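2-hydroxyisocaproyl-CoA dehydratase activator (Clostridium difficile, PDB 4EHT) hydrolyses ATP and passes one electron from the [4Fe-4S] cluster of its homodimer to (R)-2-hydroxyisocaproyl-CoA dehydratase, activating it for L-leucine fermentation. Local coordinates at residues S10-G15 with I239-G244. Sequence-based numbering, arbitrary orientation.
Sequences STASKG and IPQLTG. With ADP (adenosine-5'-diphosphate), chain D.
Lys14 crosses Leu242 at an angle and skirts the backbone oxygen of Gln241 before reaching the diphosphate of ADP. Its CB lies 3.8 Å from Leu242 CD2, and CG also touches that methyl while sitting 3.5 Å from the backbone oxygen Gln241 O. CD and CE stay close to the same oxygen, and both begin to approach ADP O1A. The chain bends at chi2 and chi3, folding back so that NZ returns to its own segment. There NZ holds three oxygens: ADP O1A and O3B, each 2.8 Å from it, and Ala12 O, approached from above the carbonyl plane. The ammonium thus bridges the alpha and beta phosphates and probably offsets part of their charge.

Gln241 reaches the same alpha-phosphate oxygen from the other segment. CG stands anti to the backbone N (chi1 -164°), and the extended chain carries NE2 to 2.8 Å from ADP O1A in a nearly straight bond (167°). This amide nitrogen also lies 3.6 Å from Ala12 CB, while Arg218 bonds OE1 and so helps fix the rotation of the amide. On the beta phosphate, the backbone N atoms of Thr11 and Ala12 both donate to ADP O1B. A phosphate-binding turn in a beta-hairpin, here between strands 2-8 and 13-19, is characteristic of the actin-like ATPase fold.

The contact is buried where strand 13-19 and the turn before it meet Gln241 and Leu242, in the segment that leads into helix 243-260; Thr29 of strand 23-30 touches Lys14, Gln241 and Leu242 alike.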
loop_
_atom_site.group_PDB
_atom_site.type_symbol
_atom_site.label_atom_id
_atom_site.label_comp_id
_atom_site.label_asym_id
_atom_site.label_seq_id
_atom_site.Cartn_x
_atom_site.Cartn_y
_atom_site.Cartn_z
ATOM N N SER A 10 8.510 14.201 -6.528
ATOM C CA SER A 10 8.227 13.084 -7.413
ATOM C C SER A 10 6.824 13.199 -8.005
ATOM O O SER A 10 6.478 12.444 -8.909
ATOM C CB SER A 10 8.384 11.759 -6.674
ATOM O OG SER A 10 7.596 11.758 -5.496
ATOM N N THR A 11 6.027 14.149 -7.511
ATOM C CA THR A 11 4.671 14.342 -8.031
ATOM C C THR A 11 4.476 15.683 -8.741
ATOM O O THR A 11 3.813 15.745 -9.774
ATOM C CB THR A 11 3.618 14.241 -6.897
ATOM O OG1 THR A 11 3.789 13.003 -6.202
ATOM C CG2 THR A 11 2.204 14.300 -7.463
ATOM N N ALA A 12 5.048 16.750 -8.186
ATOM C CA ALA A 12 4.820 18.096 -8.702
ATOM C C ALA A 12 6.104 18.937 -8.674
ATOM O O ALA A 12 6.965 18.763 -7.807
ATOM C CB ALA A 12 3.733 18.774 -7.905
ATOM N N SER A 13 6.229 19.837 -9.641
ATOM C CA SER A 13 7.338 20.790 -9.683
ATOM C C SER A 13 6.824 22.173 -9.313
ATOM O O SER A 13 5.810 22.611 -9.832
ATOM C CB SER A 13 7.957 20.833 -11.080
ATOM O OG SER A 13 8.370 19.548 -11.500
ATOM N N LYS A 14 7.535 22.859 -8.425
ATOM C CA LYS A 14 7.085 24.142 -7.890
ATOM C C LYS A 14 8.207 25.149 -7.994
ATOM O O LYS A 14 9.348 24.824 -7.680
ATOM C CB LYS A 14 6.705 24.019 -6.413
ATOM C CG LYS A 14 5.385 23.286 -6.124
ATOM C CD LYS A 14 5.523 21.763 -6.242
ATOM C CE LYS A 14 6.337 21.158 -5.118
ATOM N NZ LYS A 14 6.214 19.661 -5.135
ATOM N N GLY A 15 7.882 26.377 -8.392
ATOM C CA GLY A 15 8.877 27.431 -8.528
ATOM C C GLY A 15 8.402 28.725 -7.901
ATOM O O GLY A 15 7.196 28.990 -7.834
ATOM N N ILE A 239 -0.109 29.443 0.617
ATOM C CA ILE A 239 0.532 28.729 -0.474
ATOM C C ILE A 239 1.221 27.457 0.043
ATOM O O ILE A 239 2.427 27.307 -0.075
ATOM C CB ILE A 239 1.592 29.629 -1.158
ATOM C CG1 ILE A 239 2.481 30.299 -0.100
ATOM C CG2 ILE A 239 0.919 30.707 -1.994
ATOM C CD1 ILE A 239 3.598 31.141 -0.683
ATOM N N PRO A 240 0.447 26.532 0.621
ATOM C CA PRO A 240 1.053 25.366 1.285
ATOM C C PRO A 240 1.918 24.507 0.370
ATOM O O PRO A 240 2.879 23.901 0.837
ATOM C CB PRO A 240 -0.166 24.545 1.751
ATOM C CG PRO A 240 -1.292 24.994 0.867
ATOM C CD PRO A 240 -1.025 26.462 0.615
ATOM N N GLN A 241 1.590 24.424 -0.911
ATOM C CA GLN A 241 2.362 23.541 -1.788
ATOM C C GLN A 241 3.702 24.175 -2.211
ATOM O O GLN A 241 4.573 23.483 -2.749
ATOM C CB GLN A 241 1.544 23.154 -3.020
ATOM C CG GLN A 241 2.104 21.953 -3.770
ATOM C CD GLN A 241 1.230 21.533 -4.932
ATOM O OE1 GLN A 241 0.251 22.196 -5.251
ATOM N NE2 GLN A 241 1.581 20.430 -5.570
ATOM N N LEU A 242 3.873 25.468 -1.929
ATOM C CA LEU A 242 5.026 26.241 -2.447
ATOM C C LEU A 242 6.078 26.616 -1.404
ATOM O O LEU A 242 7.067 27.298 -1.724
ATOM C CB LEU A 242 4.519 27.545 -3.098
ATOM C CG LEU A 242 3.740 27.386 -4.406
ATOM C CD1 LEU A 242 2.912 28.628 -4.677
ATOM C CD2 LEU A 242 4.677 27.094 -5.579
ATOM N N THR A 243 5.878 26.195 -0.164
ATOM C CA THR A 243 6.800 26.556 0.910
ATOM C C THR A 243 8.236 26.048 0.703
ATOM O O THR A 243 9.184 26.722 1.122
ATOM C CB THR A 243 6.284 26.099 2.294
ATOM O OG1 THR A 243 5.955 24.705 2.260
ATOM C CG2 THR A 243 5.028 26.914 2.700
ATOM N N GLY A 244 8.404 24.875 0.084
ATOM C CA GLY A 244 9.754 24.378 -0.247
ATOM C C GLY A 244 10.470 25.260 -1.278
ATOM O O GLY A 244 11.665 25.568 -1.149
HETATM P PB ADP D . 5.774 16.363 -3.979
HETATM O O1B ADP D . 5.861 16.353 -5.473
HETATM O O2B ADP D . 6.176 15.084 -3.297
HETATM O O3B ADP D . 6.437 17.535 -3.296
HETATM P PA ADP D . 3.379 17.895 -3.358
HETATM O O1A ADP D . 3.571 18.769 -4.563
HETATM O O2A ADP D . 3.717 18.434 -2.000
HETATM O O3A ADP D . 4.177 16.499 -3.663
HETATM O "O5'" ADP D . 1.862 17.421 -3.347
HETATM C "C5'" ADP D . 1.341 16.632 -4.396
HETATM C "C4'" ADP D . -0.044 16.169 -3.963
HETATM O "O4'" ADP D . -0.914 17.273 -3.687
HETATM C "C3'" ADP D . -0.693 15.355 -5.075
HETATM O "O3'" ADP D . -0.997 14.057 -4.574
HETATM C "C2'" ADP D . -1.933 16.156 -5.430
HETATM O "O2'" ADP D . -3.063 15.388 -5.835
HETATM C "C1'" ADP D . -2.219 16.958 -4.176
HETATM N N9 ADP D . -2.912 18.186 -4.578
HETATM C C8 ADP D . -2.422 19.036 -5.502
HETATM N N7 ADP D . -3.263 20.086 -5.673
HETATM C C5 ADP D . -4.319 19.905 -4.847
HETATM C C6 ADP D . -5.563 20.652 -4.555
HETATM N N6 ADP D . -5.804 21.818 -5.209
HETATM N N1 ADP D . -6.416 20.144 -3.624
HETATM C C2 ADP D . -6.136 18.973 -3.000
HETATM N N3 ADP D . -5.021 18.234 -3.232
HETATM C C4 ADP D . -4.087 18.640 -4.128
#